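Local atomic coordinates of 2-c-methyl-d-erythritol 4-phosphate cytidylyltransferase (PDB entry 2VSH), a protein that catalyses the transfer of the cytidylyl group of CTP to D-ribitol 5-phosphate, giving the CDP-ribitol used for teichoic acid precursors. Residues 46-51 against 98-103; 65-68 against 73-76; 92-97 against 178-183. All coordinates share one frame; numbering follows the deposited sequence. Where two conformers were deposited one is given.

Contact 1: 46-51 against 98-103. With CA (calcium ion), chain C.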
ATOM      1  N   SER A  46     -23.811  18.193  12.228  1.00 25.09           N
ATOM      2  CA  SER A  46     -24.895  17.319  11.728  1.00 25.37           C
ATOM      3  C   SER A  46     -24.886  15.900  12.329  1.00 23.63           C
ATOM      4  O   SER A  46     -25.772  15.099  12.043  1.00 23.99           O
ATOM      5  CB  SER A  46     -24.923  17.290  10.195  1.00 25.12           C
ATOM      6  OG  SER A  46     -23.781  16.636   9.657  1.00 23.70           O
ATOM      7  N   ILE A  47     -23.908  15.612  13.187  1.00 23.20           N
ATOM      8  CA  ILE A  47     -23.780  14.308  13.846  0.50 21.83           C
ATOM      9  C   ILE A  47     -24.594  14.282  15.140  1.00 22.71           C
ATOM     10  O   ILE A  47     -24.384  15.124  16.018  1.00 23.07           O
ATOM     11  CB  ILE A  47     -22.284  13.980  14.174  0.50 21.20           C
ATOM     12  CG1 ILE A  47     -21.429  13.902  12.895  0.50 20.12           C
ATOM     13  CG2 ILE A  47     -22.143  12.686  15.015  0.50 20.62           C
ATOM     14  CD1 ILE A  47     -21.746  12.743  11.967  0.50 18.72           C
ATOM     15  N   GLU A  48     -25.498  13.313  15.266  1.00 22.10           N
ATOM     16  CA  GLU A  48     -26.313  13.151  16.469  1.00 23.09           C
ATOM     17  C   GLU A  48     -25.506  12.559  17.640  1.00 23.05           C
ATOM     18  O   GLU A  48     -25.404  13.176  18.696  1.00 24.55           O
ATOM     19  CB  GLU A  48     -27.540  12.284  16.147  1.00 23.04           C
ATOM     20  CG  GLU A  48     -28.475  12.017  17.318  1.00 23.93           C
ATOM     21  CD  GLU A  48     -29.237  13.235  17.842  1.00 24.52           C
ATOM     22  OE1 GLU A  48     -30.033  13.035  18.794  1.00 26.51           O
ATOM     23  OE2 GLU A  48     -29.077  14.369  17.333  1.00 24.53           O
ATOM     24  N   LYS A  49     -24.950  11.364  17.459  1.00 22.73           N
ATOM     25  CA  LYS A  49     -24.113  10.735  18.491  1.00 22.74           C
ATOM     26  C   LYS A  49     -22.882  10.181  17.836  1.00 21.61           C
ATOM     27  O   LYS A  49     -22.903   9.865  16.656  1.00 20.70           O
ATOM     28  CB  LYS A  49     -24.842   9.578  19.189  1.00 22.89           C
ATOM     29  CG  LYS A  49     -26.012   9.966  20.064  1.00 26.07           C
ATOM     30  CD  LYS A  49     -25.586  10.826  21.234  1.00 29.22           C
ATOM     31  CE  LYS A  49     -26.702  10.967  22.248  1.00 32.14           C
ATOM     32  NZ  LYS A  49     -26.595  12.265  22.960  1.00 34.99           N
ATOM     33  N   ILE A  50     -21.827  10.012  18.631  1.00 22.06           N
ATOM     34  CA  ILE A  50     -20.610   9.347  18.200  1.00 21.89           C
ATOM     35  C   ILE A  50     -20.525   8.025  18.946  1.00 21.80           C
ATOM     36  O   ILE A  50     -20.372   8.000  20.167  1.00 22.23           O
ATOM     37  CB  ILE A  50     -19.357  10.214  18.492  1.00 22.28           C
ATOM     38  CG1 ILE A  50     -19.450  11.506  17.678  1.00 23.18           C
ATOM     39  CG2 ILE A  50     -18.103   9.450  18.116  1.00 20.20           C
ATOM     40  CD1 ILE A  50     -18.667  12.660  18.275  1.00 24.39           C
ATOM     41  N   VAL A  51     -20.695   6.936  18.207  1.00 21.27           N
ATOM     42  CA  VAL A  51     -20.829   5.618  18.812  1.00 21.48           C
ATOM     43  C   VAL A  51     -19.526   4.878  18.550  1.00 21.23           C
ATOM     44  O   VAL A  51     -19.128   4.701  17.397  1.00 21.13           O
ATOM     45  CB  VAL A  51     -22.039   4.822  18.246  1.00 21.84           C
ATOM     46  CG1 VAL A  51     -22.241   3.533  19.030  1.00 21.72           C
ATOM     47  CG2 VAL A  51     -23.317   5.681  18.269  1.00 22.75           C
ATOM     48  N   ASP A  98     -29.730   2.050  17.640  1.00 21.66           N
ATOM     49  CA  ASP A  98     -31.159   1.696  17.669  1.00 23.22           C
ATOM     50  C   ASP A  98     -31.703   1.777  19.102  1.00 24.31           C
ATOM     51  O   ASP A  98     -32.840   2.166  19.316  1.00 25.64           O
ATOM     52  CB  ASP A  98     -31.338   0.291  17.070  1.00 23.31           C
ATOM     53  CG  ASP A  98     -32.775  -0.075  16.799  1.00 25.51           C
ATOM     54  OD1 ASP A  98     -33.547   0.747  16.253  1.00 24.00           O
ATOM     55  OD2 ASP A  98     -33.141  -1.236  17.092  1.00 28.10           O
ATOM     56  N   ALA A  99     -30.873   1.425  20.081  1.00 24.92           N
ATOM     57  CA  ALA A  99     -31.267   1.488  21.493  1.00 26.46           C
ATOM     58  C   ALA A  99     -31.367   2.947  21.978  1.00 26.92           C
ATOM     59  O   ALA A  99     -32.224   3.264  22.808  1.00 28.38           O
ATOM     60  CB  ALA A  99     -30.293   0.701  22.358  1.00 26.17           C
ATOM     61  N   TYR A 100     -30.508   3.817  21.443  1.00 25.48           N
ATOM     62  CA  TYR A 100     -30.573   5.254  21.719  1.00 25.83           C
ATOM     63  C   TYR A 100     -31.882   5.858  21.175  1.00 26.89           C
ATOM     64  O   TYR A 100     -32.644   6.488  21.923  1.00 27.70           O
ATOM     65  CB  TYR A 100     -29.318   5.996  21.161  1.00 24.94           C
ATOM     66  CG  TYR A 100     -29.529   7.502  21.085  1.00 25.69           C
ATOM     67  CD1 TYR A 100     -29.688   8.258  22.253  1.00 27.03           C
ATOM     68  CD2 TYR A 100     -29.612   8.157  19.854  1.00 24.46           C
ATOM     69  CE1 TYR A 100     -29.931   9.631  22.196  1.00 28.80           C
ATOM     70  CE2 TYR A 100     -29.854   9.536  19.786  1.00 26.24           C
ATOM     71  CZ  TYR A 100     -30.008  10.263  20.960  1.00 27.86           C
ATOM     72  OH  TYR A 100     -30.247  11.623  20.916  1.00 28.74           O
ATOM     73  N   ARG A 101     -32.142   5.667  19.878  1.00 26.32           N
ATOM     74  CA  ARG A 101     -33.402   6.133  19.239  1.00 27.47           C
ATOM     75  C   ARG A 101     -33.760   5.145  18.135  1.00 26.86           C
ATOM     76  O   ARG A 101     -32.959   4.956  17.214  1.00 25.42           O
ATOM     77  CB  ARG A 101     -33.234   7.537  18.628  1.00 27.01           C
ATOM     78  CG  ARG A 101     -34.559   8.234  18.232  1.00 30.27           C
ATOM     79  CD  ARG A 101     -35.168   8.910  19.433  1.00 32.86           C
ATOM     80  NE  ARG A 101     -36.400   9.653  19.175  1.00 36.13           N
ATOM     81  CZ  ARG A 101     -37.028  10.364  20.107  1.00 37.16           C
ATOM     82  NH1 ARG A 101     -36.518  10.436  21.338  1.00 37.53           N
ATOM     83  NH2 ARG A 101     -38.152  11.011  19.815  1.00 38.93           N
ATOM     84  N   PRO A 102     -34.949   4.501  18.226  1.00 28.47           N
ATOM     85  CA  PRO A 102     -35.290   3.459  17.248  1.00 28.66           C
ATOM     86  C   PRO A 102     -35.033   3.908  15.803  1.00 27.71           C
ATOM     87  O   PRO A 102     -35.456   4.984  15.399  1.00 28.19           O
ATOM     88  CB  PRO A 102     -36.769   3.201  17.510  1.00 30.69           C
ATOM     89  CG  PRO A 102     -36.935   3.520  18.989  1.00 31.82           C
ATOM     90  CD  PRO A 102     -36.024   4.699  19.221  1.00 29.96           C
ATOM     91  N   LEU A 103     -34.322   3.081  15.054  1.00 26.69           N
ATOM     92  CA  LEU A 103     -33.902   3.400  13.691  1.00 26.13           C
ATOM     93  C   LEU A 103     -35.059   3.575  12.739  1.00 27.05           C
ATOM     94  O   LEU A 103     -36.075   2.887  12.858  1.00 27.58           O
ATOM     95  CB  LEU A 103     -33.026   2.278  13.127  1.00 25.44           C
ATOM     96  CG  LEU A 103     -31.622   2.006  13.641  1.00 24.99           C
ATOM     97  CD1 LEU A 103     -31.223   0.642  13.112  1.00 23.79           C
ATOM     98  CD2 LEU A 103     -30.608   3.089  13.206  1.00 23.63           C
TER
HETATM   99 CA    CA C1234     -35.333  -1.128  15.931  1.00 18.86          CA
HETATM  100  O   HOH W   1     -34.095  -1.469  13.845  1.00 24.37           O
HETATM  101  O   HOH W   2     -36.354  -0.332  18.021  1.00 20.84           O
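At the C-terminal end of helix 86-100, Y100 reaches across to the chain that leads into strand 50-54 of the central sheet and meets E48 and K49. Its hydroxyl donates a hydrogen bond to E48, 2.6 Å from Y100 OH to E48 OE1. The carboxylate oxygen sits at the ring's edge, in the ring plane, and is itself approached on its anti side, 22° out of the carboxylate plane; ring and carboxylate planes are 39° apart. E48 arrives there with CG anti to the backbone N (chi1 179°) and a bend at chi2.

K49 covers one face of the same ring. Its chain, bent at chi2, crosses the tyrosine at about a right angle, with CG 3.9 Å above the plane toward the rim and K49 CE 3.5 Å from Y100 CE1. The CE carbon lies 3.9 Å from the Y100 ring centroid, a CH-pi contact. The ammonium group turns away from the ring, and K49 NZ is hydrogen-bonded to E75 O, which probably helps to hold the aliphatic part over the face.

In this GT-A-type nucleotidyltransferase fold the helix packs on a mixed sheet, and the tyrosine also touches Y4 of strand 3-9 and I78 of strand 77-81, the two neighbours of strand 50-54. The contact lies at the surface, away from the CTP site. R101 is the first residue to leave helical geometry, and the turn that follows folds back so that L103 N donates to D98 OD1 at 2.7 Å, nearly along the C-O axis of the carboxylate. Both D98 oxygens also bind a calcium ion, D98 OD2 at 2.5 Å from the metal, and two waters add to its shell.

Contact 2: 65-68 against 73-76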
ATOM      1  N   LEU A  65     -11.144   7.464  29.282  1.00 26.26           N
ATOM      2  CA  LEU A  65     -10.498   8.373  28.326  1.00 25.78           C
ATOM      3  C   LEU A  65     -11.410   9.543  27.919  1.00 25.75           C
ATOM      4  O   LEU A  65     -10.966  10.695  27.848  1.00 26.15           O
ATOM      5  CB  LEU A  65     -10.052   7.598  27.089  1.00 24.65           C
ATOM      6  CG  LEU A  65      -8.610   7.104  26.901  1.00 25.21           C
ATOM      7  CD1 LEU A  65      -7.760   6.978  28.183  1.00 27.92           C
ATOM      8  CD2 LEU A  65      -8.598   5.821  26.087  1.00 24.73           C
ATOM      9  N   VAL A  66     -12.678   9.234  27.663  1.00 25.65           N
ATOM     10  CA  VAL A  66     -13.705  10.252  27.381  1.00 26.02           C
ATOM     11  C   VAL A  66     -13.893  11.194  28.569  1.00 27.68           C
ATOM     12  O   VAL A  66     -13.896  12.417  28.400  1.00 28.07           O
ATOM     13  CB  VAL A  66     -15.048   9.610  26.975  1.00 25.72           C
ATOM     14  CG1 VAL A  66     -16.181  10.659  26.913  1.00 25.72           C
ATOM     15  CG2 VAL A  66     -14.899   8.888  25.650  1.00 23.44           C
ATOM     16  N   ASP A  67     -14.020  10.630  29.770  1.00 29.09           N
ATOM     17  CA  ASP A  67     -14.129  11.440  30.981  1.00 31.05           C
ATOM     18  C   ASP A  67     -12.938  12.369  31.121  1.00 31.63           C
ATOM     19  O   ASP A  67     -13.089  13.538  31.484  1.00 32.65           O
ATOM     20  CB  ASP A  67     -14.245  10.556  32.227  1.00 32.54           C
ATOM     21  CG  ASP A  67     -15.622   9.952  32.397  1.00 34.57           C
ATOM     22  OD1 ASP A  67     -16.558  10.368  31.685  1.00 35.03           O
ATOM     23  OD2 ASP A  67     -15.777   9.057  33.260  1.00 38.29           O
ATOM     24  N   LYS A  68     -11.752  11.838  30.826  1.00 30.64           N
ATOM     25  CA  LYS A  68     -10.496  12.551  31.035  1.00 31.39           C
ATOM     26  C   LYS A  68     -10.208  13.573  29.936  1.00 30.77           C
ATOM     27  O   LYS A  68      -9.796  14.698  30.225  1.00 31.00           O
ATOM     28  CB  LYS A  68      -9.325  11.567  31.102  1.00 31.25           C
ATOM     29  CG  LYS A  68      -7.996  12.220  31.510  1.00 33.69           C
ATOM     30  CD  LYS A  68      -6.842  11.231  31.496  1.00 32.89           C
ATOM     31  CE  LYS A  68      -5.682  11.708  32.358  1.00 36.89           C
ATOM     32  NZ  LYS A  68      -5.192  13.063  31.983  1.00 38.37           N
ATOM     33  N   TYR A  73     -17.930  16.538  26.029  1.00 36.18           N
ATOM     34  CA  TYR A  73     -18.669  15.799  24.996  1.00 34.78           C
ATOM     35  C   TYR A  73     -19.162  14.418  25.455  1.00 33.95           C
ATOM     36  O   TYR A  73     -19.611  13.613  24.644  1.00 31.93           O
ATOM     37  CB  TYR A  73     -17.834  15.690  23.715  1.00 34.25           C
ATOM     38  CG  TYR A  73     -17.308  17.020  23.217  1.00 36.24           C
ATOM     39  CD1 TYR A  73     -18.078  17.834  22.380  1.00 38.28           C
ATOM     40  CD2 TYR A  73     -16.042  17.465  23.586  1.00 37.35           C
ATOM     41  CE1 TYR A  73     -17.594  19.068  21.929  1.00 39.77           C
ATOM     42  CE2 TYR A  73     -15.546  18.681  23.139  1.00 39.73           C
ATOM     43  CZ  TYR A  73     -16.325  19.478  22.311  1.00 39.81           C
ATOM     44  OH  TYR A  73     -15.820  20.678  21.873  1.00 41.89           O
ATOM     45  N   LYS A  74     -19.091  14.169  26.760  1.00 35.04           N
ATOM     46  CA  LYS A  74     -19.543  12.915  27.368  1.00 35.47           C
ATOM     47  C   LYS A  74     -20.886  12.406  26.848  1.00 34.75           C
ATOM     48  O   LYS A  74     -21.015  11.243  26.470  1.00 33.50           O
ATOM     49  CB  LYS A  74     -19.623  13.080  28.887  1.00 37.86           C
ATOM     50  CG  LYS A  74     -18.547  12.351  29.640  1.00 40.36           C
ATOM     51  CD  LYS A  74     -18.916  10.880  29.788  1.00 43.08           C
ATOM     52  CE  LYS A  74     -19.782  10.654  31.017  1.00 46.05           C
ATOM     53  NZ  LYS A  74     -20.243   9.249  31.021  1.00 47.57           N
ATOM     54  N   GLU A  75     -21.881  13.285  26.829  1.00 35.69           N
ATOM     55  CA  GLU A  75     -23.237  12.895  26.461  1.00 35.75           C
ATOM     56  C   GLU A  75     -23.421  12.685  24.958  1.00 33.60           C
ATOM     57  O   GLU A  75     -24.407  12.085  24.538  1.00 33.58           O
ATOM     58  CB  GLU A  75     -24.256  13.910  26.991  1.00 38.41           C
ATOM     59  CG  GLU A  75     -24.734  13.643  28.410  1.00 42.30           C
ATOM     60  CD  GLU A  75     -23.956  14.411  29.464  1.00 47.87           C
ATOM     61  OE1 GLU A  75     -24.598  15.105  30.297  1.00 52.24           O
ATOM     62  OE2 GLU A  75     -22.709  14.321  29.472  1.00 49.30           O
ATOM     63  N   ARG A  76     -22.481  13.187  24.161  1.00 31.49           N
ATOM     64  CA  ARG A  76     -22.479  12.999  22.711  1.00 29.55           C
ATOM     65  C   ARG A  76     -21.857  11.661  22.300  1.00 27.50           C
ATOM     66  O   ARG A  76     -21.974  11.247  21.144  1.00 26.10           O
ATOM     67  CB  ARG A  76     -21.679  14.120  22.031  1.00 29.67           C
ATOM     68  CG  ARG A  76     -22.031  15.557  22.471  1.00 33.90           C
ATOM     69  CD  ARG A  76     -23.193  16.198  21.666  1.00 36.35           C
ATOM     70  NE  ARG A  76     -23.380  15.638  20.329  1.00 36.23           N
ATOM     71  CZ  ARG A  76     -22.593  15.851  19.272  1.00 37.67           C
ATOM     72  NH1 ARG A  76     -21.505  16.624  19.339  1.00 38.90           N
ATOM     73  NH2 ARG A  76     -22.899  15.275  18.127  1.00 38.97           N
TER
HETATM   74  O   HOH W   3     -17.696   7.906  29.545  1.00 34.63           O
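K74 lays its aliphatic chain against one turn of helix 59-69, touching V66 with one side and D67 with another. The V66 side is the buried, apolar part. There the CG1 methyl of V66 meets the lysine methylenes, with V66 CG1 4.0 Å from K74 CD; the two side chains cross at about a right angle. V66 presents that methyl because CG1 stands anti to the backbone N (chi1 170°).

The tightest approach is made by D67, whose OD1 presses on the lysine methylenes from beside the chain rather than at its end, 3.1 Å from K74 CD and 3.3 Å from K74 CE. The lysine is bent at both chi2 (-81°) and chi3 (-86°), and this folding brings its methylenes past the carboxylate while the ammonium group stays farther off. Here, toward solvent, the contact is loose: D67 OD1 to K74 NZ is 3.9 Å, a long salt bridge. A water helps to span the gap: it accepts from K74 NZ at 3.2 Å and donates a weak bond to D67 OD1. Both charged residues are exposed, and the ion pair is probably weak.

K74 lies in a short 3-10 segment that runs on to R76, with a backbone bond from R76 N to Y73 O. The turn is the last part of the connection from helix 59-69 to strand 77-81, outermost in the sheet of this chain, so the contact packs the connection onto the helix it follows. Nearby, L65 touches I35 and Y73 touches V42, both on helix 33-42.

Contact 3: 92-97 against 178-183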
ATOM      1  N   ASN A  92     -22.924  -4.105  15.919  1.00 22.98           N
ATOM      2  CA  ASN A  92     -23.018  -3.767  17.338  1.00 22.85           C
ATOM      3  C   ASN A  92     -23.257  -2.279  17.545  1.00 21.96           C
ATOM      4  O   ASN A  92     -24.085  -1.886  18.380  1.00 22.81           O
ATOM      5  CB  ASN A  92     -21.753  -4.200  18.067  1.00 23.23           C
ATOM      6  CG  ASN A  92     -21.745  -5.660  18.387  1.00 24.87           C
ATOM      7  OD1 ASN A  92     -22.608  -6.408  17.947  1.00 24.69           O
ATOM      8  ND2 ASN A  92     -20.773  -6.081  19.163  1.00 25.61           N
ATOM      9  N   ILE A  93     -22.546  -1.469  16.765  1.00 20.77           N
ATOM     10  CA  ILE A  93     -22.719  -0.009  16.740  1.00 20.39           C
ATOM     11  C   ILE A  93     -24.154   0.373  16.353  1.00 20.97           C
ATOM     12  O   ILE A  93     -24.787   1.205  17.025  1.00 20.89           O
ATOM     13  CB  ILE A  93     -21.637   0.669  15.827  1.00 19.85           C
ATOM     14  CG1 ILE A  93     -20.285   0.667  16.557  1.00 18.89           C
ATOM     15  CG2 ILE A  93     -22.021   2.115  15.447  1.00 20.18           C
ATOM     16  CD1 ILE A  93     -19.053   0.943  15.671  1.00 18.10           C
ATOM     17  N   ILE A  94     -24.667  -0.264  15.296  1.00 21.26           N
ATOM     18  CA  ILE A  94     -26.007   0.037  14.805  0.50 21.39           C
ATOM     19  C   ILE A  94     -27.045  -0.337  15.872  1.00 23.02           C
ATOM     20  O   ILE A  94     -28.019   0.396  16.081  1.00 23.27           O
ATOM     21  CB  ILE A  94     -26.272  -0.651  13.451  0.50 21.99           C
ATOM     22  CG1 ILE A  94     -25.410  -0.005  12.353  0.50 19.77           C
ATOM     23  CG2 ILE A  94     -27.761  -0.604  13.087  0.50 22.83           C
ATOM     24  CD1 ILE A  94     -25.389  -0.763  11.037  0.50 19.61           C
ATOM     25  N   GLU A  95     -26.813  -1.453  16.562  1.00 23.94           N
ATOM     26  CA  GLU A  95     -27.690  -1.883  17.656  1.00 25.80           C
ATOM     27  C   GLU A  95     -27.731  -0.855  18.790  1.00 25.56           C
ATOM     28  O   GLU A  95     -28.807  -0.550  19.312  1.00 27.18           O
ATOM     29  CB  GLU A  95     -27.304  -3.281  18.166  1.00 26.39           C
ATOM     30  CG  GLU A  95     -27.687  -4.390  17.186  1.00 28.06           C
ATOM     31  CD  GLU A  95     -27.231  -5.774  17.614  1.00 29.84           C
ATOM     32  OE1 GLU A  95     -27.860  -6.739  17.168  1.00 32.66           O
ATOM     33  OE2 GLU A  95     -26.252  -5.906  18.389  1.00 34.34           O
ATOM     34  N   ALA A  96     -26.564  -0.331  19.163  1.00 24.29           N
ATOM     35  CA  ALA A  96     -26.450   0.716  20.191  1.00 24.12           C
ATOM     36  C   ALA A  96     -27.178   1.999  19.765  1.00 23.50           C
ATOM     37  O   ALA A  96     -27.868   2.632  20.564  1.00 24.49           O
ATOM     38  CB  ALA A  96     -24.985   1.009  20.486  1.00 22.52           C
ATOM     39  N   ILE A  97     -27.017   2.366  18.498  1.00 22.02           N
ATOM     40  CA  ILE A  97     -27.763   3.471  17.903  1.00 20.63           C
ATOM     41  C   ILE A  97     -29.278   3.254  18.010  1.00 21.77           C
ATOM     42  O   ILE A  97     -30.020   4.161  18.423  1.00 21.31           O
ATOM     43  CB  ILE A  97     -27.381   3.658  16.418  1.00 20.20           C
ATOM     44  CG1 ILE A  97     -25.963   4.214  16.287  1.00 17.76           C
ATOM     45  CG2 ILE A  97     -28.393   4.575  15.709  1.00 20.16           C
ATOM     46  CD1 ILE A  97     -25.412   4.205  14.861  1.00 17.44           C
ATOM     47  N   ASP A 178     -29.998  -0.505   5.961  1.00 24.17           N
ATOM     48  CA  ASP A 178     -29.441  -1.121   4.766  1.00 23.87           C
ATOM     49  C   ASP A 178     -28.298  -2.076   5.094  1.00 23.02           C
ATOM     50  O   ASP A 178     -28.276  -3.204   4.591  1.00 24.37           O
ATOM     51  CB  ASP A 178     -28.960  -0.075   3.765  1.00 23.75           C
ATOM     52  CG  ASP A 178     -30.097   0.543   2.969  1.00 25.10           C
ATOM     53  OD1 ASP A 178     -31.282   0.260   3.275  1.00 25.88           O
ATOM     54  OD2 ASP A 178     -29.793   1.313   2.043  1.00 24.91           O
ATOM     55  N   PHE A 179     -27.357  -1.641   5.931  1.00 21.85           N
ATOM     56  CA  PHE A 179     -26.281  -2.534   6.352  1.00 20.85           C
ATOM     57  C   PHE A 179     -26.828  -3.763   7.082  1.00 21.39           C
ATOM     58  O   PHE A 179     -26.391  -4.879   6.816  1.00 21.81           O
ATOM     59  CB  PHE A 179     -25.253  -1.819   7.233  1.00 20.84           C
ATOM     60  CG  PHE A 179     -24.188  -2.732   7.769  1.00 19.69           C
ATOM     61  CD1 PHE A 179     -24.387  -3.425   8.964  1.00 21.71           C
ATOM     62  CD2 PHE A 179     -22.992  -2.916   7.071  1.00 20.85           C
ATOM     63  CE1 PHE A 179     -23.410  -4.274   9.470  1.00 21.24           C
ATOM     64  CE2 PHE A 179     -22.005  -3.764   7.569  1.00 21.20           C
ATOM     65  CZ  PHE A 179     -22.216  -4.452   8.763  1.00 20.61           C
ATOM     66  N   MET A 180     -27.762  -3.558   8.011  1.00 21.20           N
ATOM     67  CA  MET A 180     -28.346  -4.683   8.747  1.00 22.02           C
ATOM     68  C   MET A 180     -29.004  -5.712   7.844  1.00 23.66           C
ATOM     69  O   MET A 180     -28.734  -6.905   7.969  1.00 24.32           O
ATOM     70  CB  MET A 180     -29.328  -4.211   9.825  1.00 22.40           C
ATOM     71  CG  MET A 180     -28.675  -3.326  10.876  1.00 21.29           C
ATOM     72  SD  MET A 180     -27.483  -4.190  11.933  1.00 23.38           S
ATOM     73  CE  MET A 180     -28.580  -4.810  13.213  1.00 23.23           C
ATOM     74  N   ASP A 181     -29.866  -5.252   6.936  1.00 24.49           N
ATOM     75  CA  ASP A 181     -30.523  -6.137   5.991  1.00 26.38           C
ATOM     76  C   ASP A 181     -29.555  -6.970   5.136  1.00 25.73           C
ATOM     77  O   ASP A 181     -29.717  -8.181   5.020  1.00 25.75           O
ATOM     78  CB  ASP A 181     -31.494  -5.336   5.111  1.00 27.31           C
ATOM     79  CG  ASP A 181     -32.686  -4.805   5.898  1.00 30.19           C
ATOM     80  OD1 ASP A 181     -32.908  -5.299   7.029  1.00 33.06           O
ATOM     81  OD2 ASP A 181     -33.400  -3.908   5.399  1.00 32.43           O
ATOM     82  N   LEU A 182     -28.555  -6.322   4.548  1.00 25.14           N
ATOM     83  CA  LEU A 182     -27.615  -7.010   3.661  1.00 25.53           C
ATOM     84  C   LEU A 182     -26.676  -7.947   4.413  1.00 25.68           C
ATOM     85  O   LEU A 182     -26.435  -9.070   3.979  1.00 26.23           O
ATOM     86  CB  LEU A 182     -26.788  -5.995   2.876  1.00 24.44           C
ATOM     87  CG  LEU A 182     -27.530  -5.136   1.863  1.00 25.02           C
ATOM     88  CD1 LEU A 182     -26.506  -4.284   1.167  1.00 24.77           C
ATOM     89  CD2 LEU A 182     -28.323  -6.007   0.862  1.00 26.56           C
ATOM     90  N   TYR A 183     -26.130  -7.463   5.528  1.00 25.32           N
ATOM     91  CA  TYR A 183     -25.246  -8.264   6.370  1.00 25.04           C
ATOM     92  C   TYR A 183     -25.974  -9.468   6.929  1.00 25.94           C
ATOM     93  O   TYR A 183     -25.402 -10.556   7.013  1.00 26.64           O
ATOM     94  CB  TYR A 183     -24.709  -7.398   7.503  1.00 24.97           C
ATOM     95  CG  TYR A 183     -23.766  -8.095   8.458  1.00 25.16           C
ATOM     96  CD1 TYR A 183     -22.487  -8.472   8.057  1.00 24.35           C
ATOM     97  CD2 TYR A 183     -24.150  -8.358   9.772  1.00 25.36           C
ATOM     98  CE1 TYR A 183     -21.619  -9.101   8.941  1.00 24.36           C
ATOM     99  CE2 TYR A 183     -23.276  -8.984  10.665  1.00 25.80           C
ATOM    100  CZ  TYR A 183     -22.024  -9.353  10.240  1.00 24.71           C
ATOM    101  OH  TYR A 183     -21.167  -9.972  11.126  1.00 26.62           O
TER
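The ring of F179 is met obliquely by the CD1 methyl of I94, while Y183 CB, one turn farther along the ring's own helix, lies over one face, displaced toward the rim. F174 brings a second ring to F179, the two planes at about 15°, and N87 and I90 of helix 86-100 also touch it. In the I94 conformer considered here, one of two modelled, I94 CD1 comes to 3.5 Å from F179 CD1. F179 directs its ring toward helix 86-100 with CG anti to the backbone N (chi1 176°).

The other branch of I94, in the same conformer, serves M180. Isoleucine and methionine slide past each other in opposite directions, with I94 CG2 3.6 Å from M180 CG and 3.8 Å from M180 SD. M180 is bent at chi2 and chi3, which curls its chain along the outer side of the isoleucine, and the terminal methyl ends near E95, M180 CE standing 4.1 Å from E95 CG. Thus I94 is shared between an aromatic ring toward the interior and a thioether toward the surface. On the solvent side, the aliphatic part of E95 makes the contact; its carboxylate has a long, weak ion pair with K91.

The axes of the two helical segments come within 10.8 Å, with 134° between their N-to-C directions. At this separation the helices meet through long side chains, and their closest CA atoms, those of I94 and M180, are 8.0 Å apart. The apolar seam joins helix 176-184, which directly follows strand 165-175, to helix 86-100, whose first turn probably contributes to the CTP site of this IspD/TarI-type cytidylyltransferase fold; F179, beside N87, places the inner end of the seam near it.

Contacts 1 and 3 share helix 86-100: its C-terminal end meets the approach to strand 50-54 in contact 1, and its middle meets helix 176-184 in contact 3. V51 and L103 of contact 1 pack on I93, I94 and I97, so an apolar layer joins the two. Contact 2 joins contact 1 through the backbone, I50 N lying 2.8 Å from R76 O in a probable hydrogen bond, but does not touch contact 3. Contact 3 is the most apolar and partly buried; contact 1, at the surface, combines a hydrogen bond with a CH-pi contact; contact 2 grades from a buried valine to a long, water-assisted ion pair.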